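Local coordinates for hypothetical protein PA5026 (Pseudomonas aeruginosa, PDB 1SH8) that is of unknown function but is probably a thioesterase of the hotdog-fold superfamily, at residues V99-R107 and A121-L129. Numbering follows the deposited sequence.
Sequences VEARLDAER and AEYSLELQL
The R107 guanidinium meets E122 at its edge. NH2 makes a weak hydrogen bond to E122 O, 3.2 Å long and bent to 130°. A water in the guanidinium plane accepts from NH2 and donates to the same E122 O. The R107 chain bends at chi2 and chi3 to bring NH2 there; NH1 is hydrogen-bonded to Q110 OE1. The Y123 ring is met obliquely by L103 CD2, 4.5 Å from Y123 CD1. The Y123 hydroxyl is hydrogen-bonded to G65 O, and the ring meets that of Y144, planes about 20° apart.

At the other end strands 99-102 and 121-129 run antiparallel at 158°. One water links E100 N to Q128 O; a second links E100 O to Q128 N. V99 CG2, anti to the backbone N, reaches L127 CD1 at 3.7 Å and L129 CD1 at 3.8 Å. L127 CD2 lies 3.6 Å from A101 CB. P64 touches V99, A101 and L127.

Within this chain, strands 97-102 and 120-130 are outermost in two three-stranded sheets, joined by helix 105-118. Waters bridge them at two places; apolar side chains meet directly. V99 and L129 touch helix 54-62, consistent with the family's hotdog fold, an antiparallel sheet wrapped round a helix.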
ATOM      1  N   VAL A  99       5.949   9.507  10.105  1.00  6.66           N
ATOM      2  CA  VAL A  99       5.702  10.377   8.974  1.00  6.66           C
ATOM      3  C   VAL A  99       4.915  11.583   9.472  1.00  7.68           C
ATOM      4  O   VAL A  99       4.139  11.482  10.428  1.00  7.73           O
ATOM      5  CB  VAL A  99       4.866   9.667   7.874  1.00  6.05           C
ATOM      6  CG1 VAL A  99       3.461   9.366   8.390  1.00  5.76           C
ATOM      7  CG2 VAL A  99       4.793  10.541   6.621  1.00  7.92           C
ATOM      8  N   GLU A 100       5.146  12.732   8.853  1.00  7.57           N
ATOM      9  CA  GLU A 100       4.381  13.919   9.191  1.00  8.95           C
ATOM     10  C   GLU A 100       3.955  14.551   7.875  1.00  8.86           C
ATOM     11  O   GLU A 100       4.607  14.375   6.844  1.00  7.88           O
ATOM     12  CB  GLU A 100       5.171  14.887  10.091  1.00 13.08           C
ATOM     13  CG  GLU A 100       6.490  15.411   9.587  1.00 17.13           C
ATOM     14  CD  GLU A 100       7.297  16.080  10.711  1.00 20.81           C
ATOM     15  OE1 GLU A 100       6.752  16.960  11.407  1.00 17.47           O
ATOM     16  OE2 GLU A 100       8.481  15.724  10.901  1.00 24.28           O
ATOM     17  N   ALA A 101       2.823  15.238   7.898  1.00  9.31           N
ATOM     18  CA  ALA A 101       2.294  15.861   6.695  1.00  9.56           C
ATOM     19  C   ALA A 101       1.533  17.112   7.083  1.00  9.57           C
ATOM     20  O   ALA A 101       0.996  17.197   8.183  1.00  9.44           O
ATOM     21  CB  ALA A 101       1.364  14.889   5.976  1.00  9.07           C
ATOM     22  N   ARG A 102       1.484  18.080   6.178  1.00  9.96           N
ATOM     23  CA  ARG A 102       0.778  19.312   6.472  1.00 11.57           C
ATOM     24  C   ARG A 102       0.048  19.907   5.271  1.00 11.74           C
ATOM     25  O   ARG A 102       0.324  19.565   4.121  1.00 11.65           O
ATOM     26  CB  ARG A 102       1.758  20.342   7.054  1.00 14.83           C
ATOM     27  CG  ARG A 102       2.909  20.722   6.134  1.00 18.41           C
ATOM     28  CD  ARG A 102       3.926  21.627   6.854  1.00 22.10           C
ATOM     29  NE  ARG A 102       4.696  20.913   7.874  1.00 24.50           N
ATOM     30  CZ  ARG A 102       5.494  21.498   8.768  1.00 26.07           C
ATOM     31  NH1 ARG A 102       5.631  22.819   8.778  1.00 26.52           N
ATOM     32  NH2 ARG A 102       6.162  20.763   9.652  1.00 25.74           N
ATOM     33  N   LEU A 103      -0.913  20.774   5.576  1.00 12.38           N
ATOM     34  CA  LEU A 103      -1.709  21.511   4.593  1.00 15.39           C
ATOM     35  C   LEU A 103      -1.805  22.913   5.183  1.00 16.00           C
ATOM     36  O   LEU A 103      -2.259  23.066   6.317  1.00 15.63           O
ATOM     37  CB  LEU A 103      -3.125  20.940   4.469  1.00 15.48           C
ATOM     38  CG  LEU A 103      -3.385  19.702   3.622  1.00 18.12           C
ATOM     39  CD1 LEU A 103      -4.867  19.337   3.709  1.00 17.32           C
ATOM     40  CD2 LEU A 103      -2.982  19.979   2.182  1.00 17.94           C
ATOM     41  N   ASP A 104      -1.381  23.935   4.447  1.00 18.44           N
ATOM     42  CA  ASP A 104      -1.456  25.284   5.002  1.00 22.08           C
ATOM     43  C   ASP A 104      -2.908  25.769   5.079  1.00 21.20           C
ATOM     44  O   ASP A 104      -3.787  25.264   4.370  1.00 19.59           O
ATOM     45  CB  ASP A 104      -0.607  26.270   4.189  1.00 26.73           C
ATOM     46  CG  ASP A 104      -1.180  26.540   2.819  1.00 31.95           C
ATOM     47  OD1 ASP A 104      -1.130  25.631   1.964  1.00 36.91           O
ATOM     48  OD2 ASP A 104      -1.683  27.662   2.598  1.00 36.43           O
ATOM     49  N   ALA A 105      -3.148  26.745   5.952  1.00 20.86           N
ATOM     50  CA  ALA A 105      -4.481  27.299   6.163  1.00 21.09           C
ATOM     51  C   ALA A 105      -5.166  27.734   4.873  1.00 21.75           C
ATOM     52  O   ALA A 105      -6.359  27.482   4.672  1.00 21.15           O
ATOM     53  CB  ALA A 105      -4.403  28.474   7.126  1.00 20.88           C
ATOM     54  N   GLU A 106      -4.406  28.393   4.006  1.00 21.83           N
ATOM     55  CA  GLU A 106      -4.931  28.873   2.736  1.00 22.71           C
ATOM     56  C   GLU A 106      -5.366  27.721   1.828  1.00 20.13           C
ATOM     57  O   GLU A 106      -6.419  27.798   1.193  1.00 19.15           O
ATOM     58  CB  GLU A 106      -3.876  29.735   2.036  1.00 26.87           C
ATOM     59  CG  GLU A 106      -4.349  30.412   0.758  1.00 34.70           C
ATOM     60  CD  GLU A 106      -3.252  31.250   0.110  1.00 39.40           C
ATOM     61  OE1 GLU A 106      -2.771  32.211   0.756  1.00 41.08           O
ATOM     62  OE2 GLU A 106      -2.868  30.945  -1.043  1.00 41.83           O
ATOM     63  N   ARG A 107      -4.561  26.659   1.761  1.00 17.77           N
ATOM     64  CA  ARG A 107      -4.906  25.505   0.928  1.00 16.60           C
ATOM     65  C   ARG A 107      -6.174  24.833   1.442  1.00 14.46           C
ATOM     66  O   ARG A 107      -7.003  24.371   0.661  1.00 13.85           O
ATOM     67  CB  ARG A 107      -3.766  24.477   0.895  1.00 18.18           C
ATOM     68  CG  ARG A 107      -2.771  24.682  -0.245  1.00 21.78           C
ATOM     69  CD  ARG A 107      -3.469  24.644  -1.593  1.00 22.41           C
ATOM     70  NE  ARG A 107      -3.557  23.304  -2.176  1.00 22.33           N
ATOM     71  CZ  ARG A 107      -4.499  22.933  -3.040  1.00 22.09           C
ATOM     72  NH1 ARG A 107      -5.437  23.798  -3.407  1.00 22.80           N
ATOM     73  NH2 ARG A 107      -4.493  21.710  -3.557  1.00 21.70           N
ATOM     74  N   ALA A 121     -12.222  18.237  -5.047  1.00 12.61           N
ATOM     75  CA  ALA A 121     -11.005  19.042  -5.099  1.00 11.14           C
ATOM     76  C   ALA A 121      -9.836  18.115  -4.802  1.00 11.98           C
ATOM     77  O   ALA A 121      -9.927  17.269  -3.914  1.00 13.48           O
ATOM     78  CB  ALA A 121     -11.066  20.148  -4.065  1.00 10.20           C
ATOM     79  N   GLU A 122      -8.740  18.273  -5.535  1.00 11.11           N
ATOM     80  CA  GLU A 122      -7.573  17.417  -5.332  1.00  9.88           C
ATOM     81  C   GLU A 122      -6.487  18.066  -4.488  1.00  9.74           C
ATOM     82  O   GLU A 122      -6.275  19.273  -4.544  1.00  8.65           O
ATOM     83  CB  GLU A 122      -6.906  17.055  -6.663  1.00 12.86           C
ATOM     84  CG  GLU A 122      -7.767  16.449  -7.748  1.00 16.74           C
ATOM     85  CD  GLU A 122      -6.957  16.207  -9.020  1.00 18.42           C
ATOM     86  OE1 GLU A 122      -6.034  17.013  -9.299  1.00 18.82           O
ATOM     87  OE2 GLU A 122      -7.244  15.229  -9.741  1.00 19.20           O
ATOM     88  N   TYR A 123      -5.793  17.246  -3.707  1.00  8.44           N
ATOM     89  CA  TYR A 123      -4.657  17.723  -2.933  1.00  8.00           C
ATOM     90  C   TYR A 123      -3.616  16.606  -2.962  1.00  8.10           C
ATOM     91  O   TYR A 123      -3.955  15.419  -2.973  1.00  8.19           O
ATOM     92  CB  TYR A 123      -5.044  18.121  -1.493  1.00  7.72           C
ATOM     93  CG  TYR A 123      -5.640  17.045  -0.607  1.00  8.78           C
ATOM     94  CD1 TYR A 123      -4.853  16.353   0.321  1.00  8.84           C
ATOM     95  CD2 TYR A 123      -7.005  16.762  -0.651  1.00  9.02           C
ATOM     96  CE1 TYR A 123      -5.419  15.410   1.188  1.00  8.72           C
ATOM     97  CE2 TYR A 123      -7.580  15.820   0.208  1.00  9.27           C
ATOM     98  CZ  TYR A 123      -6.784  15.151   1.124  1.00  9.31           C
ATOM     99  OH  TYR A 123      -7.368  14.232   1.970  1.00 10.17           O
ATOM    100  N   SER A 124      -2.346  16.984  -3.033  1.00  8.08           N
ATOM    101  CA  SER A 124      -1.279  15.996  -3.074  1.00  7.34           C
ATOM    102  C   SER A 124      -0.370  16.124  -1.860  1.00  8.00           C
ATOM    103  O   SER A 124      -0.314  17.177  -1.217  1.00  7.95           O
ATOM    104  CB  SER A 124      -0.455  16.163  -4.352  1.00  8.36           C
ATOM    105  OG  SER A 124       0.094  17.466  -4.432  1.00  9.49           O
ATOM    106  N   LEU A 125       0.321  15.034  -1.540  1.00  6.35           N
ATOM    107  CA  LEU A 125       1.251  15.015  -0.419  1.00  6.48           C
ATOM    108  C   LEU A 125       2.513  14.290  -0.880  1.00  6.87           C
ATOM    109  O   LEU A 125       2.433  13.246  -1.534  1.00  6.50           O
ATOM    110  CB  LEU A 125       0.647  14.275   0.785  1.00  6.92           C
ATOM    111  CG  LEU A 125      -0.644  14.823   1.415  1.00  6.02           C
ATOM    112  CD1 LEU A 125      -1.143  13.863   2.494  1.00  7.28           C
ATOM    113  CD2 LEU A 125      -0.391  16.198   2.010  1.00  7.50           C
ATOM    114  N   GLU A 126       3.666  14.869  -0.560  1.00  6.75           N
ATOM    115  CA  GLU A 126       4.971  14.288  -0.889  1.00  7.21           C
ATOM    116  C   GLU A 126       5.653  14.167   0.463  1.00  7.41           C
ATOM    117  O   GLU A 126       6.129  15.158   1.022  1.00  7.74           O
ATOM    118  CB  GLU A 126       5.749  15.213  -1.826  1.00  8.21           C
ATOM    119  CG  GLU A 126       5.093  15.348  -3.190  1.00 10.04           C
ATOM    120  CD  GLU A 126       5.804  16.340  -4.077  1.00 13.54           C
ATOM    121  OE1 GLU A 126       6.868  16.000  -4.633  1.00 15.69           O
ATOM    122  OE2 GLU A 126       5.293  17.469  -4.206  1.00 15.46           O
ATOM    123  N   LEU A 127       5.695  12.942   0.977  1.00  6.43           N
ATOM    124  CA  LEU A 127       6.212  12.682   2.311  1.00  7.06           C
ATOM    125  C   LEU A 127       7.443  11.802   2.422  1.00  7.19           C
ATOM    126  O   LEU A 127       7.780  11.055   1.506  1.00  8.19           O
ATOM    127  CB  LEU A 127       5.102  12.035   3.143  1.00  6.81           C
ATOM    128  CG  LEU A 127       3.680  12.575   2.951  1.00  8.55           C
ATOM    129  CD1 LEU A 127       2.709  11.758   3.794  1.00  9.03           C
ATOM    130  CD2 LEU A 127       3.624  14.045   3.335  1.00  9.07           C
ATOM    131  N   GLN A 128       8.091  11.896   3.579  1.00  7.10           N
ATOM    132  CA  GLN A 128       9.259  11.085   3.894  1.00  7.08           C
ATOM    133  C   GLN A 128       8.943  10.297   5.157  1.00  7.33           C
ATOM    134  O   GLN A 128       8.387  10.837   6.117  1.00  7.90           O
ATOM    135  CB  GLN A 128      10.482  11.950   4.181  1.00  8.90           C
ATOM    136  CG  GLN A 128      10.937  12.824   3.039  1.00 12.48           C
ATOM    137  CD  GLN A 128      12.276  13.463   3.329  1.00 14.22           C
ATOM    138  OE1 GLN A 128      12.479  14.044   4.394  1.00 14.97           O
ATOM    139  NE2 GLN A 128      13.202  13.355   2.384  1.00 14.17           N
ATOM    140  N   LEU A 129       9.277   9.013   5.143  1.00  6.84           N
ATOM    141  CA  LEU A 129       9.077   8.160   6.309  1.00  7.35           C
ATOM    142  C   LEU A 129      10.466   8.020   6.910  1.00  7.75           C
ATOM    143  O   LEU A 129      11.429   7.743   6.194  1.00  7.42           O
ATOM    144  CB  LEU A 129       8.530   6.791   5.895  1.00  8.92           C
ATOM    145  CG  LEU A 129       7.011   6.690   5.695  1.00  9.18           C
ATOM    146  CD1 LEU A 129       6.517   7.759   4.725  1.00 10.83           C
ATOM    147  CD2 LEU A 129       6.682   5.285   5.191  1.00  8.49           C
TER
HETATM  148  O   HOH W   1       7.954  12.920   7.709  1.00 11.14           O
HETATM  149  O   HOH W   2       7.061  14.347   5.210  1.00 12.66           O
HETATM  150  O   HOH W   3      -6.661  21.643  -5.792  1.00 29.85           O